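Local coordinates for cobalamin (Vitamin B12) biosynthesis CbiX protein (Marinobacter aquaeolei, PDB 3LYH) that probably acts as a metal-binding lyase of the CbiX chelatase family, a group linked to metal insertion during cobalamin biosynthesis, at residues B[85-88]-B[89-92]; B[114-117]-B[118-122]; B[29-32]-B[33-37]; B[100-103]-B[104-107]; B[51-54]-B[55-58]. All coordinates share one frame; numbering follows the deposited sequence. Where two conformers were deposited one is given.

Contact 1 of 5, residues B[85-88]-B[89-92]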
loop_
_atom_site.group_PDB
_atom_site.type_symbol
_atom_site.label_atom_id
_atom_site.label_comp_id
_atom_site.label_asym_id
_atom_site.label_seq_id
_atom_site.Cartn_x
_atom_site.Cartn_y
_atom_site.Cartn_z
HETATM N N MSE B 85 6.542 4.814 -19.996
HETATM C CA MSE B 85 5.211 4.430 -20.485
HETATM C C MSE B 85 4.356 5.654 -20.772
HETATM O O MSE B 85 3.692 5.744 -21.788
HETATM C CB MSE B 85 4.500 3.539 -19.476
HETATM C CG MSE B 85 5.035 2.156 -19.435
HETATM SE SE MSE B 85 4.143 1.251 -17.996
HETATM C CE MSE B 85 2.293 1.611 -18.507
ATOM N N ILE B 86 4.416 6.620 -19.846
ATOM C CA ILE B 86 3.697 7.891 -19.988
ATOM C C ILE B 86 4.151 8.681 -21.224
ATOM O O ILE B 86 3.304 9.108 -22.024
ATOM C CB ILE B 86 3.779 8.716 -18.675
ATOM C CG1 ILE B 86 2.945 8.042 -17.596
ATOM C CG2 ILE B 86 3.324 10.150 -18.907
ATOM C CD1 ILE B 86 3.011 8.732 -16.214
ATOM N N GLU B 87 5.458 8.788 -21.464
ATOM C CA GLU B 87 5.942 9.450 -22.665
ATOM C C GLU B 87 5.428 8.763 -23.928
ATOM O O GLU B 87 5.004 9.432 -24.848
ATOM C CB GLU B 87 7.474 9.564 -22.674
ATOM C CG GLU B 87 8.094 10.248 -23.915
ATOM C CD GLU B 87 7.742 11.776 -24.044
ATOM O OE1 GLU B 87 7.753 12.554 -23.024
ATOM O OE2 GLU B 87 7.470 12.181 -25.204
ATOM N N ARG B 88 5.431 7.433 -23.951
ATOM C CA ARG B 88 4.973 6.671 -25.120
ATOM C C ARG B 88 3.467 6.868 -25.342
ATOM O O ARG B 88 3.017 7.047 -26.477
ATOM C CB ARG B 88 5.269 5.181 -24.938
ATOM C CG ARG B 88 5.402 4.415 -26.239
ATOM C CD ARG B 88 5.007 2.953 -26.086
ATOM N NE ARG B 88 3.548 2.844 -26.052
ATOM C CZ ARG B 88 2.792 2.523 -24.996
ATOM N NH1 ARG B 88 3.311 2.213 -23.799
ATOM N NH2 ARG B 88 1.473 2.504 -25.151
ATOM N N LEU B 89 2.699 6.827 -24.257
ATOM C CA LEU B 89 1.230 6.971 -24.364
ATOM C C LEU B 89 0.837 8.360 -24.831
ATOM O O LEU B 89 -0.122 8.514 -25.609
ATOM C CB LEU B 89 0.556 6.708 -23.025
ATOM C CG LEU B 89 0.645 5.295 -22.453
ATOM C CD1 LEU B 89 0.421 5.301 -20.965
ATOM C CD2 LEU B 89 -0.371 4.440 -23.161
ATOM N N GLU B 90 1.526 9.364 -24.306
ATOM C CA GLU B 90 1.324 10.747 -24.700
ATOM C C GLU B 90 1.573 10.945 -26.180
ATOM O O GLU B 90 0.828 11.654 -26.824
ATOM C CB GLU B 90 2.224 11.701 -23.917
ATOM C CG GLU B 90 1.868 11.862 -22.430
ATOM C CD GLU B 90 2.742 12.869 -21.738
ATOM O OE1 GLU B 90 3.978 12.817 -21.920
ATOM O OE2 GLU B 90 2.217 13.725 -21.013
ATOM N N ALA B 91 2.627 10.337 -26.715
ATOM C CA ALA B 91 2.919 10.445 -28.167
ATOM C C ALA B 91 1.962 9.624 -29.027
ATOM O O ALA B 91 1.451 10.101 -30.025
ATOM C CB ALA B 91 4.358 10.039 -28.434
ATOM N N GLU B 92 1.727 8.382 -28.635
ATOM C CA GLU B 92 0.813 7.485 -29.337
ATOM C C GLU B 92 -0.626 8.019 -29.356
ATOM O O GLU B 92 -1.308 7.874 -30.360
ATOM C CB GLU B 92 0.890 6.087 -28.713
ATOM C CG GLU B 92 0.037 5.008 -29.340
ATOM C CD GLU B 92 0.171 3.656 -28.615
ATOM O OE1 GLU B 92 1.176 3.445 -27.884
ATOM O OE2 GLU B 92 -0.734 2.803 -28.785
HETATM O O HOH W 1 6.310 12.466 -20.766
HETATM O O HOH W 2 5.287 13.747 -24.317
#
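Arg88 grips Glu92 side-on, NE and NH2 both donating to one oxygen, OE1. The Arg88 NH2 to Glu92 OE1 distance is 2.9 Å and the NE to OE1 distance 3.1 Å; OE1 lies almost in the guanidinium plane, although the carboxylate is turned 54° from it. The bend at chi3 (77°) carries the guanidinium back over the Leu89 side, where NH2 also forms a salt bridge with Asp51 of helix 50-59. On another flank of the same turns, Glu87 and Glu90 bring like charges together, their OE1 atoms 3.9 Å apart. A water donates to both of these oxygens, which would probably offset part of the repulsion, while Glu90 OE2 accepts from the backbone N of Ile97. The pairs are i to i+3 and i to i+4 neighbours on helix 78-93, whose regular winding is evident from bonds such as Glu90 N to Ile86 O (2.9 Å, 166°). Leu89 CD2 packs 3.3 Å from Arg88 NH2, and the Leu89 side chain also reaches Leu50 and Ile97. Replacing Leu89 by alanine is likely to open a gap against Leu50 and Ile97 and leave the Arg88 guanidinium freer to turn. Ile86 CG2 lies 4.0 Å from Glu90 CD, and the Ile86 side chain touches Ile97 and Leu99 of strand 96-99.

Contact 2 of 5, residues B[114-117]-B[118-122]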
loop_
_atom_site.group_PDB
_atom_site.type_symbol
_atom_site.label_atom_id
_atom_site.label_comp_id
_atom_site.label_asym_id
_atom_site.label_seq_id
_atom_site.Cartn_x
_atom_site.Cartn_y
_atom_site.Cartn_z
ATOM N N ARG B 114 -2.679 4.332 11.010
ATOM C CA ARG B 114 -2.876 4.460 12.453
ATOM C C ARG B 114 -4.303 4.029 12.835
ATOM O O ARG B 114 -4.511 3.353 13.823
ATOM C CB ARG B 114 -2.636 5.900 12.922
ATOM C CG ARG B 114 -2.670 6.060 14.392
ATOM C CD ARG B 114 -2.513 7.485 14.831
ATOM N NE ARG B 114 -3.540 8.322 14.237
ATOM C CZ ARG B 114 -3.524 9.651 14.275
ATOM N NH1 ARG B 114 -2.539 10.307 14.890
ATOM N NH2 ARG B 114 -4.499 10.324 13.688
ATOM N N ASP B 115 -5.273 4.517 12.080
ATOM C CA ASP B 115 -6.669 4.199 12.355
ATOM C C ASP B 115 -6.933 2.679 12.284
ATOM O O ASP B 115 -7.620 2.116 13.137
ATOM C CB ASP B 115 -7.595 4.947 11.403
ATOM C CG ASP B 115 -7.578 6.471 11.607
ATOM O OD1 ASP B 115 -7.148 6.984 12.686
ATOM O OD2 ASP B 115 -7.976 7.155 10.621
ATOM N N VAL B 116 -6.330 2.004 11.303
ATOM C CA VAL B 116 -6.445 0.556 11.183
ATOM C C VAL B 116 -5.769 -0.132 12.361
ATOM O O VAL B 116 -6.321 -1.077 12.937
ATOM C CB VAL B 116 -5.832 0.043 9.864
ATOM C CG1 VAL B 116 -5.779 -1.498 9.778
ATOM C CG2 VAL B 116 -6.648 0.591 8.679
ATOM N N VAL B 117 -4.561 0.336 12.719
ATOM C CA VAL B 117 -3.823 -0.243 13.836
ATOM C C VAL B 117 -4.616 -0.111 15.157
ATOM O O VAL B 117 -4.685 -1.080 15.954
ATOM C CB VAL B 117 -2.413 0.336 14.009
ATOM C CG1 VAL B 117 -1.790 -0.153 15.298
ATOM C CG2 VAL B 117 -1.532 -0.043 12.814
ATOM N N LYS B 118 -5.260 1.035 15.389
ATOM C CA LYS B 118 -6.177 1.199 16.539
ATOM C C LYS B 118 -7.319 0.170 16.556
ATOM O O LYS B 118 -7.637 -0.351 17.612
ATOM C CB LYS B 118 -6.737 2.626 16.599
ATOM C CG LYS B 118 -5.686 3.670 16.962
ATOM C CD LYS B 118 -6.094 5.150 16.657
ATOM C CE LYS B 118 -7.224 5.691 17.557
ATOM N NZ LYS B 118 -7.503 7.192 17.363
ATOM N N GLU B 119 -7.930 -0.092 15.396
ATOM C CA GLU B 119 -8.967 -1.120 15.296
ATOM C C GLU B 119 -8.375 -2.485 15.673
ATOM O O GLU B 119 -9.004 -3.223 16.414
ATOM C CB GLU B 119 -9.578 -1.228 13.903
ATOM C CG GLU B 119 -10.342 -0.050 13.400
ATOM C CD GLU B 119 -10.793 -0.201 11.920
ATOM O OE1 GLU B 119 -10.377 -1.143 11.186
ATOM O OE2 GLU B 119 -11.576 0.680 11.493
ATOM N N GLU B 120 -7.162 -2.783 15.197
ATOM C CA GLU B 120 -6.567 -4.091 15.489
ATOM C C GLU B 120 -6.168 -4.240 16.944
ATOM O O GLU B 120 -6.256 -5.309 17.519
ATOM C CB GLU B 120 -5.379 -4.364 14.544
ATOM C CG GLU B 120 -5.774 -4.444 13.083
ATOM C CD GLU B 120 -6.593 -5.690 12.687
ATOM O OE1 GLU B 120 -6.866 -6.548 13.543
ATOM O OE2 GLU B 120 -6.983 -5.790 11.513
ATOM N N LEU B 121 -5.685 -3.151 17.525
ATOM C CA LEU B 121 -5.296 -3.145 18.909
ATOM C C LEU B 121 -6.519 -3.397 19.775
ATOM O O LEU B 121 -6.475 -4.235 20.674
ATOM C CB LEU B 121 -4.611 -1.848 19.288
ATOM C CG LEU B 121 -3.966 -1.666 20.646
ATOM C CD1 LEU B 121 -2.752 -2.567 20.840
ATOM C CD2 LEU B 121 -3.560 -0.187 20.782
ATOM N N GLU B 122 -7.620 -2.715 19.486
ATOM C CA GLU B 122 -8.886 -2.946 20.201
ATOM C C GLU B 122 -9.312 -4.389 20.116
ATOM O O GLU B 122 -9.673 -4.987 21.135
ATOM C CB GLU B 122 -9.989 -2.041 19.623
ATOM C CG GLU B 122 -11.352 -2.145 20.320
ATOM C CD GLU B 122 -11.380 -1.603 21.756
ATOM O OE1 GLU B 122 -10.391 -1.002 22.262
ATOM O OE2 GLU B 122 -12.433 -1.798 22.396
#
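Lys118 turns its CG back beside its own backbone N (chi1 -69°), which lays the start of the chain along the preceding turn and sets Lys118 CG 3.4 Å from Arg114 O. Arg114 extends from a CG placed opposite its backbone N (chi1 -173°), and the two aliphatic portions meet with Arg114 CG 4.2 Å from Lys118 CD. In the conformer described, a bend at chi3 takes the ammonium group aside, and its charge makes no contact with the Asp115 carboxylate. The backbone beneath is regular alpha-helix, as Lys118 N to Arg114 O (2.9 Å) and Leu121 N to Val117 O (2.8 Å) attest. On another side of this turn of helix 107-125, Glu120 CG approaches Val116 CG1 at 4.4 Å. The acidic ends meet the dimer interface: Glu119 forms a salt bridge with Arg108 of the second subunit, while Glu120 bridges through OE1 to Arg98 of the second subunit and through OE2 to Arg123 of its own helix. Val117 packs on Ile35 of the second subunit. Within the helix, then, the side chains meet through methylenes and methyls, whereas Glu119 is paired across the interface and Glu120 is shared between the two chains, consistent with a helix that contributes to holding the dimer together.

Contact 3 of 5, residues B[29-32]-B[33-37]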
loop_
_atom_site.group_PDB
_atom_site.type_symbol
_atom_site.label_atom_id
_atom_site.label_comp_id
_atom_site.label_asym_id
_atom_site.label_seq_id
_atom_site.Cartn_x
_atom_site.Cartn_y
_atom_site.Cartn_z
ATOM N N GLU B 29 -12.215 1.190 -5.558
ATOM C CA GLU B 29 -13.673 1.267 -5.757
ATOM C C GLU B 29 -14.331 2.558 -5.194
ATOM O O GLU B 29 -15.113 3.158 -5.904
ATOM C CB GLU B 29 -14.358 0.030 -5.174
ATOM C CG GLU B 29 -15.747 -0.111 -5.563
ATOM C CD GLU B 29 -16.259 -1.516 -5.286
ATOM O OE1 GLU B 29 -16.182 -1.961 -4.132
ATOM O OE2 GLU B 29 -16.712 -2.170 -6.238
ATOM N N PRO B 30 -13.983 2.988 -3.977
ATOM C CA PRO B 30 -14.561 4.295 -3.508
ATOM C C PRO B 30 -14.261 5.483 -4.448
ATOM O O PRO B 30 -15.142 6.312 -4.726
ATOM C CB PRO B 30 -13.929 4.473 -2.136
ATOM C CG PRO B 30 -13.687 3.063 -1.699
ATOM C CD PRO B 30 -13.143 2.403 -2.919
ATOM N N THR B 31 -13.040 5.549 -4.976
ATOM C CA THR B 31 -12.696 6.590 -5.955
ATOM C C THR B 31 -13.477 6.456 -7.241
ATOM O O THR B 31 -14.131 7.399 -7.715
ATOM C CB THR B 31 -11.196 6.594 -6.294
ATOM O OG1 THR B 31 -10.446 6.865 -5.104
ATOM C CG2 THR B 31 -10.865 7.666 -7.367
ATOM N N VAL B 32 -13.428 5.265 -7.808
ATOM C CA VAL B 32 -14.018 5.099 -9.126
ATOM C C VAL B 32 -15.544 5.234 -9.106
ATOM O O VAL B 32 -16.117 5.705 -10.109
ATOM C CB VAL B 32 -13.503 3.854 -9.879
ATOM C CG1 VAL B 32 -11.990 3.889 -9.939
ATOM C CG2 VAL B 32 -13.989 2.595 -9.262
ATOM N N GLU B 33 -16.195 4.899 -7.996
ATOM C CA GLU B 33 -17.647 5.036 -7.891
ATOM C C GLU B 33 -18.085 6.430 -7.441
ATOM O O GLU B 33 -19.237 6.804 -7.677
ATOM C CB GLU B 33 -18.206 3.992 -6.943
ATOM C CG GLU B 33 -18.063 2.521 -7.499
ATOM C CD GLU B 33 -18.587 2.372 -8.958
ATOM O OE1 GLU B 33 -19.724 2.802 -9.287
ATOM O OE2 GLU B 33 -17.838 1.824 -9.787
ATOM N N SER B 34 -17.189 7.160 -6.775
ATOM C CA SER B 34 -17.509 8.474 -6.174
ATOM C C SER B 34 -17.181 9.692 -6.984
ATOM O O SER B 34 -17.766 10.759 -6.745
ATOM C CB SER B 34 -16.843 8.654 -4.813
ATOM O OG SER B 34 -17.244 7.680 -3.884
ATOM N N ILE B 35 -16.227 9.559 -7.902
ATOM C CA ILE B 35 -15.906 10.705 -8.738
ATOM C C ILE B 35 -15.948 10.309 -10.178
ATOM O O ILE B 35 -15.885 9.123 -10.558
ATOM C CB ILE B 35 -14.593 11.448 -8.347
ATOM C CG1 ILE B 35 -13.363 10.608 -8.661
ATOM C CG2 ILE B 35 -14.627 11.843 -6.878
ATOM C CD1 ILE B 35 -12.062 11.413 -8.716
ATOM N N GLU B 36 -16.214 11.307 -10.989
ATOM C CA GLU B 36 -16.278 11.088 -12.412
ATOM C C GLU B 36 -14.901 10.891 -13.022
ATOM O O GLU B 36 -13.888 11.407 -12.522
ATOM C CB GLU B 36 -17.017 12.228 -13.098
ATOM C CG GLU B 36 -18.463 12.416 -12.640
ATOM C CD GLU B 36 -19.307 11.176 -12.859
ATOM O OE1 GLU B 36 -19.220 10.572 -13.955
ATOM O OE2 GLU B 36 -20.052 10.779 -11.953
ATOM N N ASN B 37 -14.845 10.092 -14.087
ATOM C CA ASN B 37 -13.619 9.967 -14.905
ATOM C C ASN B 37 -12.431 9.475 -14.085
ATOM O O ASN B 37 -11.349 10.102 -14.066
ATOM C CB ASN B 37 -13.285 11.271 -15.602
ATOM C CG ASN B 37 -14.480 11.829 -16.369
ATOM O OD1 ASN B 37 -15.088 11.109 -17.159
ATOM N ND2 ASN B 37 -14.852 13.098 -16.097
HETATM O O HOH W 3 -15.306 7.272 -12.343
#
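Thr31 and Ile35 form the close side of this turn, lying alongside one another with Thr31 CG2 4.1 Å from Ile35 CG1. In the conformer described, Ile35 CG1 sits between its backbone N and carbonyl carbon (chi1 70°), which swings it back against the preceding turn, 3.4 Å from Thr31 O. That carbonyl also accepts the Ile35 N-H, Ile35 N to Thr31 O being 3.0 Å with an angle of 153°. Thr31 packs inward on Leu10 of strand 6-12 and also meets Arg114 of the second subunit, while Ile35 touches Leu121 of that subunit. Here helix 18-34 ends: Ile35 is the first residue to leave helical torsions, and the chain turns toward strand 38-42, completing the beta-alpha-beta unit begun by strand 6-12. A water lies within hydrogen-bonding distance of both Val32 O and Ile35 O across the end of the helix. The looser side holds Glu29 and Glu33, both exposed. Their CG atoms approach to 4.0 Å, but the carboxylates are turned 85° apart and the nearest charged oxygens, OE2 of each, remain 5.5 Å from one another, which probably limits their repulsion. Glu33 N still bonds to Glu29 O at 2.9 Å.

Contact 4 of 5, residues B[100-103]-B[104-107]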
loop_
_atom_site.group_PDB
_atom_site.type_symbol
_atom_site.label_atom_id
_atom_site.label_comp_id
_atom_site.label_asym_id
_atom_site.label_seq_id
_atom_site.Cartn_x
_atom_site.Cartn_y
_atom_site.Cartn_z
ATOM N N ALA B 100 1.495 11.773 -10.703
ATOM C CA ALA B 100 1.455 12.154 -9.302
ATOM C C ALA B 100 2.417 11.309 -8.475
ATOM O O ALA B 100 2.850 10.235 -8.923
ATOM C CB ALA B 100 0.022 12.018 -8.780
ATOM N N GLU B 101 2.756 11.784 -7.265
ATOM C CA GLU B 101 3.522 10.989 -6.302
ATOM C C GLU B 101 2.728 9.712 -5.938
ATOM O O GLU B 101 1.500 9.731 -5.955
ATOM C CB GLU B 101 3.881 11.829 -5.039
ATOM C CG GLU B 101 2.704 12.125 -4.082
ATOM C CD GLU B 101 3.023 13.059 -2.888
ATOM O OE1 GLU B 101 4.202 13.502 -2.799
ATOM O OE2 GLU B 101 2.069 13.342 -2.071
ATOM N N PRO B 102 3.412 8.616 -5.562
ATOM C CA PRO B 102 2.742 7.412 -5.078
ATOM C C PRO B 102 1.928 7.737 -3.802
ATOM O O PRO B 102 2.331 8.645 -3.036
ATOM C CB PRO B 102 3.883 6.467 -4.746
ATOM C CG PRO B 102 5.054 7.232 -4.745
ATOM C CD PRO B 102 4.878 8.461 -5.480
ATOM N N ILE B 103 0.802 7.057 -3.609
ATOM C CA ILE B 103 -0.075 7.312 -2.457
ATOM C C ILE B 103 0.687 7.240 -1.114
ATOM O O ILE B 103 0.323 7.924 -0.178
ATOM C CB ILE B 103 -1.340 6.452 -2.441
ATOM C CG1 ILE B 103 -0.997 4.976 -2.322
ATOM C CG2 ILE B 103 -2.247 6.781 -3.683
ATOM C CD1 ILE B 103 -2.174 4.111 -2.106
ATOM N N GLY B 104 1.711 6.385 -1.027
ATOM C CA GLY B 104 2.446 6.277 0.214
ATOM C C GLY B 104 3.213 7.493 0.667
ATOM O O GLY B 104 3.622 7.531 1.824
ATOM N N LYS B 105 3.454 8.434 -0.239
ATOM C CA LYS B 105 4.042 9.731 0.109
ATOM C C LYS B 105 3.063 10.709 0.776
ATOM O O LYS B 105 3.486 11.711 1.354
ATOM C CB LYS B 105 4.693 10.369 -1.134
ATOM C CG LYS B 105 5.991 9.667 -1.589
ATOM C CD LYS B 105 7.287 10.287 -1.040
ATOM C CE LYS B 105 8.517 9.833 -1.868
ATOM N NZ LYS B 105 8.414 10.162 -3.332
ATOM N N ASN B 106 1.771 10.408 0.738
ATOM C CA ASN B 106 0.760 11.323 1.235
ATOM C C ASN B 106 0.593 11.071 2.728
ATOM O O ASN B 106 0.439 9.916 3.147
ATOM C CB ASN B 106 -0.553 11.153 0.467
ATOM C CG ASN B 106 -1.495 12.324 0.670
ATOM O OD1 ASN B 106 -1.984 12.542 1.794
ATOM N ND2 ASN B 106 -1.705 13.104 -0.371
ATOM N N PRO B 107 0.604 12.134 3.559
ATOM C CA PRO B 107 0.349 11.956 5.000
ATOM C C PRO B 107 -0.964 11.282 5.338
ATOM O O PRO B 107 -1.066 10.660 6.406
ATOM C CB PRO B 107 0.386 13.399 5.541
ATOM C CG PRO B 107 1.129 14.172 4.596
ATOM C CD PRO B 107 1.027 13.516 3.256
#
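Two successive i to i+3 bonds, Lys105 N to Pro102 O and Asn106 N to Ile103 O, both 3.0 Å, wind the backbone into a short 3-10 turn, and each donor stands well above the plane of its carbonyl (46° and 54° respectively), in keeping with the tighter winding. Glu101 folds over this turn from the preceding loop. In the conformer described, its CG lies between the backbone N and the carbonyl carbon (chi1 73°), and the extended chain beyond crosses Lys105 so that Glu101 OE1 rests 3.6 Å from Lys105 CB. The opposite charges do not meet: Glu101 OE1 and Lys105 NZ are 5.4 Å apart, the lysine chain bending at chi2 and again at chi4. Lys105 CG instead comes 4.1 Å from Pro102 CG, a contact between aliphatic surfaces. Asn106 CB closes on Ile103 O at 3.4 Å, while the Asn106 amide faces onward: OD1 takes the backbone N-H of Arg108, making Asn106 the N-cap of helix 107-125, and ND2 donates to Glu119 of the second subunit. The turn lies in the loop between strand 96-99 and helix 107-125. On its buried side Ile103 packs on Val68 of the adjacent strand 64-69, and Ile113 of the second subunit covers Ile103 as well.

Contact 5 of 5, residues B[51-54]-B[55-58]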
loop_
_atom_site.group_PDB
_atom_site.type_symbol
_atom_site.label_atom_id
_atom_site.label_comp_id
_atom_site.label_asym_id
_atom_site.label_seq_id
_atom_site.Cartn_x
_atom_site.Cartn_y
_atom_site.Cartn_z
ATOM N N ASP B 51 -2.761 1.732 -21.614
ATOM C CA ASP B 51 -3.141 2.069 -22.964
ATOM C C ASP B 51 -4.651 1.953 -23.152
ATOM O O ASP B 51 -5.238 2.827 -23.771
ATOM C CB ASP B 51 -2.399 1.224 -24.013
ATOM C CG ASP B 51 -2.230 1.968 -25.314
ATOM O OD1 ASP B 51 -3.099 1.842 -26.193
ATOM O OD2 ASP B 51 -1.237 2.700 -25.437
ATOM N N THR B 52 -5.269 0.896 -22.593
ATOM C CA THR B 52 -6.706 0.680 -22.726
ATOM C C THR B 52 -7.523 1.766 -22.071
ATOM O O THR B 52 -8.498 2.230 -22.645
ATOM C CB THR B 52 -7.122 -0.711 -22.175
ATOM O OG1 THR B 52 -6.594 -1.715 -23.034
ATOM C CG2 THR B 52 -8.638 -0.844 -22.096
ATOM N N ILE B 53 -7.112 2.193 -20.880
ATOM C CA ILE B 53 -7.800 3.283 -20.210
ATOM C C ILE B 53 -7.615 4.611 -20.956
ATOM O O ILE B 53 -8.560 5.414 -21.089
ATOM C CB ILE B 53 -7.371 3.388 -18.732
ATOM C CG1 ILE B 53 -7.736 2.119 -17.963
ATOM C CG2 ILE B 53 -8.023 4.629 -18.045
ATOM C CD1 ILE B 53 -9.226 1.738 -17.999
ATOM N N VAL B 54 -6.398 4.868 -21.426
ATOM C CA VAL B 54 -6.152 6.126 -22.140
ATOM C C VAL B 54 -6.925 6.126 -23.452
ATOM O O VAL B 54 -7.594 7.099 -23.770
ATOM C CB VAL B 54 -4.640 6.409 -22.351
ATOM C CG1 VAL B 54 -4.473 7.572 -23.307
ATOM C CG2 VAL B 54 -3.934 6.670 -21.007
ATOM N N ASN B 55 -6.873 4.995 -24.156
ATOM C CA ASN B 55 -7.599 4.814 -25.425
ATOM C C ASN B 55 -9.101 5.069 -25.234
ATOM O O ASN B 55 -9.740 5.739 -26.040
ATOM C CB ASN B 55 -7.323 3.408 -25.975
ATOM C CG ASN B 55 -7.493 3.308 -27.474
ATOM O OD1 ASN B 55 -6.777 3.956 -28.234
ATOM N ND2 ASN B 55 -8.431 2.470 -27.910
ATOM N N ARG B 56 -9.643 4.573 -24.122
ATOM C CA ARG B 56 -11.054 4.725 -23.786
ATOM C C ARG B 56 -11.471 6.150 -23.389
ATOM O O ARG B 56 -12.548 6.616 -23.783
ATOM C CB ARG B 56 -11.434 3.767 -22.625
ATOM C CG ARG B 56 -11.804 2.349 -23.023
ATOM C CD ARG B 56 -12.810 1.756 -22.012
ATOM N NE ARG B 56 -12.783 0.292 -21.998
ATOM C CZ ARG B 56 -12.233 -0.480 -21.052
ATOM N NH1 ARG B 56 -11.653 0.029 -19.960
ATOM N NH2 ARG B 56 -12.272 -1.807 -21.201
ATOM N N ALA B 57 -10.667 6.816 -22.569
ATOM C CA ALA B 57 -10.965 8.173 -22.144
ATOM C C ALA B 57 -10.854 9.097 -23.375
ATOM O O ALA B 57 -11.675 9.994 -23.552
ATOM C CB ALA B 57 -10.018 8.604 -21.027
ATOM N N LYS B 58 -9.845 8.819 -24.210
ATOM C CA LYS B 58 -9.563 9.546 -25.457
ATOM C C LYS B 58 -10.664 9.369 -26.491
ATOM O O LYS B 58 -11.123 10.352 -27.081
ATOM C CB LYS B 58 -8.210 9.086 -26.033
ATOM C CG LYS B 58 -7.736 9.769 -27.322
ATOM C CD LYS B 58 -7.798 11.289 -27.241
ATOM C CE LYS B 58 -7.404 11.929 -28.565
ATOM N NZ LYS B 58 -5.943 12.098 -28.612
#
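Asp51 begins the turn by accepting the Asn55 N-H through its carbonyl O, Asn55 N to Asp51 O being 2.7 Å with an angle of 161°, and Asn55 CB comes close to the same oxygen at 3.1 Å. The Asp51 carboxylate looks elsewhere, to Arg88 and His93. Thr52 follows, its O bonded to Arg56 N at 3.0 Å. With CG2 opposite its backbone N, the methyl meets Arg56, and the two side chains run side by side in the same direction. Thr52 CG2 thereby lies over one face of the Arg56 guanidinium, 3.8 Å from CZ and displaced toward the rim of the group, while OG1, on the other branch, is hydrogen-bonded to Glu47. Arg56 is extended from CG to NE, which allows its flat end to reach back over a full turn. Ile53 meets the same group at its edge: Ile53 CD1 lies 3.6 Å from Arg56 NH1, near the guanidinium plane, so methyl groups approach this cation from two directions, one over a face and one at the rim. Ile53 O accepts from Ala57 N at 2.9 Å. Val54 closes the segment, with Val54 O receiving Lys58 N at 2.9 Å and Lys58 CB at 3.1 Å from that oxygen; the Lys58 ammonium leads off to His93 O and Glu63. Helix 50-59 is thus seated on the parallel sheet, Ile53 and Val54 packing on Ile9 of strand 6-12 and Val54 and Ala57 on Phe65 of strand 64-69, while Asp51, Val54 and Asn55 touch helix 78-93.

In the fold
From the N terminus, contact 3 closes the end of helix 18-34 before strand 38-42, and contact 5 follows on helix 50-59. Contact 1 lies late in helix 78-93, contact 4 links strand 96-99 to the last helix, and contact 2 lies on that helix. Each is a local turn; they come in series, none nested or crossing. Contacts 5 and 1 alone touch: Arg88 NH2 reaches Asp51 OD2 at 2.7 Å, joining helices 50-59 and 78-93; the centres of contacts 5 and 1 are about 12 Å apart. Contacts 2, 3 and 4 all meet the second subunit, whereas contact 2 lies on the opposite side of the chain centre from contacts 1 and 5.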